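Local structure of VompD (Bartonella quintana, 4LGO) at residues W20-N25 / S36-V41. The protein is a trimeric autotransporter adhesin of the outer membrane that probably mediates bacterial attachment, this chain being its N-terminal domain 1. Residues are numbered along the deposited sequence; the frame is centred on the assembly and turned at random.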
# COMPACT_ATOMS: atom_id res chain seq x y z
N TRP A 20 37.60 -6.77 6.22
CA TRP A 20 36.46 -7.65 6.27
C TRP A 20 35.77 -7.59 4.91
O TRP A 20 36.20 -6.82 4.05
CB TRP A 20 35.53 -7.27 7.44
CG TRP A 20 35.03 -5.85 7.40
CD1 TRP A 20 35.70 -4.72 7.74
CD2 TRP A 20 33.73 -5.44 6.98
NE1 TRP A 20 34.90 -3.61 7.56
CE2 TRP A 20 33.68 -4.03 7.09
CE3 TRP A 20 32.59 -6.12 6.54
CZ2 TRP A 20 32.53 -3.29 6.77
CZ3 TRP A 20 31.47 -5.39 6.21
CH2 TRP A 20 31.45 -3.99 6.33
N LYS A 21 34.76 -8.43 4.70
CA LYS A 21 34.05 -8.48 3.41
C LYS A 21 32.54 -8.35 3.60
O LYS A 21 31.97 -8.87 4.57
CB LYS A 21 34.31 -9.81 2.71
CG LYS A 21 35.74 -10.04 2.31
CD LYS A 21 36.09 -11.52 2.32
CE LYS A 21 36.28 -12.01 3.74
NZ LYS A 21 37.03 -13.30 3.76
N LEU A 22 31.91 -7.68 2.65
CA LEU A 22 30.47 -7.48 2.66
C LEU A 22 29.84 -8.16 1.44
O LEU A 22 30.17 -7.83 0.28
CB LEU A 22 30.14 -6.00 2.71
CG LEU A 22 28.66 -5.60 2.68
CD1 LEU A 22 27.91 -6.14 3.89
CD2 LEU A 22 28.59 -4.08 2.66
N VAL A 23 28.95 -9.10 1.68
CA VAL A 23 28.31 -9.86 0.60
C VAL A 23 26.83 -9.52 0.60
O VAL A 23 26.15 -9.74 1.58
CB VAL A 23 28.52 -11.36 0.80
CG1 VAL A 23 27.62 -12.20 -0.09
CG2 VAL A 23 29.99 -11.69 0.58
N VAL A 24 26.35 -8.95 -0.50
CA VAL A 24 24.97 -8.51 -0.62
C VAL A 24 24.20 -9.49 -1.53
O VAL A 24 24.50 -9.55 -2.74
CB VAL A 24 24.91 -7.11 -1.21
CG1 VAL A 24 23.46 -6.65 -1.35
CG2 VAL A 24 25.70 -6.13 -0.35
N ASN A 25 23.24 -10.22 -0.97
CA ASN A 25 22.48 -11.23 -1.72
C ASN A 25 23.39 -12.08 -2.62
O ASN A 25 23.13 -12.28 -3.81
CB ASN A 25 21.39 -10.59 -2.57
CG ASN A 25 20.25 -10.08 -1.73
OD1 ASN A 25 19.71 -10.80 -0.89
ND2 ASN A 25 19.82 -8.87 -2.00
N SER A 36 38.99 2.44 4.12
CA SER A 36 37.92 2.32 3.13
C SER A 36 36.69 3.13 3.54
O SER A 36 36.44 3.31 4.72
CB SER A 36 37.50 0.85 2.93
OG SER A 36 38.49 0.12 2.23
N THR A 37 35.92 3.59 2.56
CA THR A 37 34.58 4.12 2.80
C THR A 37 33.51 3.19 2.20
O THR A 37 33.61 2.81 1.02
CB THR A 37 34.41 5.53 2.20
OG1 THR A 37 35.35 6.42 2.81
CG2 THR A 37 33.01 6.04 2.42
N VAL A 38 32.54 2.80 3.03
CA VAL A 38 31.36 2.02 2.62
C VAL A 38 30.19 2.99 2.55
O VAL A 38 29.99 3.76 3.49
CB VAL A 38 31.06 0.91 3.64
CG1 VAL A 38 29.79 0.12 3.28
CG2 VAL A 38 32.26 -0.03 3.75
N LYS A 39 29.48 3.01 1.41
CA LYS A 39 28.29 3.85 1.27
C LYS A 39 27.02 3.04 1.25
O LYS A 39 26.94 2.04 0.54
CB LYS A 39 28.33 4.67 -0.02
N PHE A 40 26.03 3.48 2.02
CA PHE A 40 24.67 2.99 1.90
C PHE A 40 23.83 4.10 1.31
O PHE A 40 23.90 5.27 1.75
CB PHE A 40 24.01 2.65 3.24
CG PHE A 40 24.59 1.49 4.01
CD1 PHE A 40 25.59 0.66 3.52
CD2 PHE A 40 24.11 1.25 5.29
CE1 PHE A 40 26.10 -0.38 4.30
CE2 PHE A 40 24.59 0.21 6.06
CZ PHE A 40 25.58 -0.61 5.57
N VAL A 41 22.99 3.76 0.34
CA VAL A 41 22.15 4.75 -0.29
C VAL A 41 20.73 4.24 -0.49
O VAL A 41 20.50 3.07 -0.82
CB VAL A 41 22.73 5.25 -1.62
CG1 VAL A 41 24.12 5.89 -1.44
CG2 VAL A 41 22.73 4.16 -2.67
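Val38 meets the side chains of the facing strand with both of its methyl groups, one for each of two neighbours: CG1 approaches Leu22 CD2 at 4.4 Å, and CG2 lies 4.5 Å from Trp20 CZ2. The valine CG1 stands anti to the backbone N (chi1 177°), which leaves the two methyls splayed between the leucine and the indole. Leu22 extends off its strand and meets the valine methyl to methyl. Trp20 comes in differently. With chi1 at 58° the indole runs forward along its strand and leans toward Val38, so its benzo end, not the pyrrole end, meets the valine, obliquely to the ring plane. Phe40 CE1 stands farther off, 4.8 Å from Leu22 CD2.

Strands 20-24 and 37-41 run in the same direction but are too far apart to form a ladder, with CA atoms of Leu22 and Val38 separated by 9.5 Å. They face each other through apolar side chains, and the contact is buried yet small, 97 Å² in all. Strand 30-32 pairs with strand 20-24, and its Val32 touches both Trp20 and Val38. Other subunits continue the sheets: Lys21 to Val24, with Phe40 and Val41, join parallel ladders with the second subunit, and Thr37 to Phe40 with the third.

Trp20 also meets its counterparts in both other subunits, edge-to-face with one of them, so the valine-leucine-tryptophan cluster borders a central ring of three indoles. Strands of different subunits pairing around such a ring are consistent with the trimeric beta-prism of the Trp-ring head domains of trimeric autotransporter adhesins.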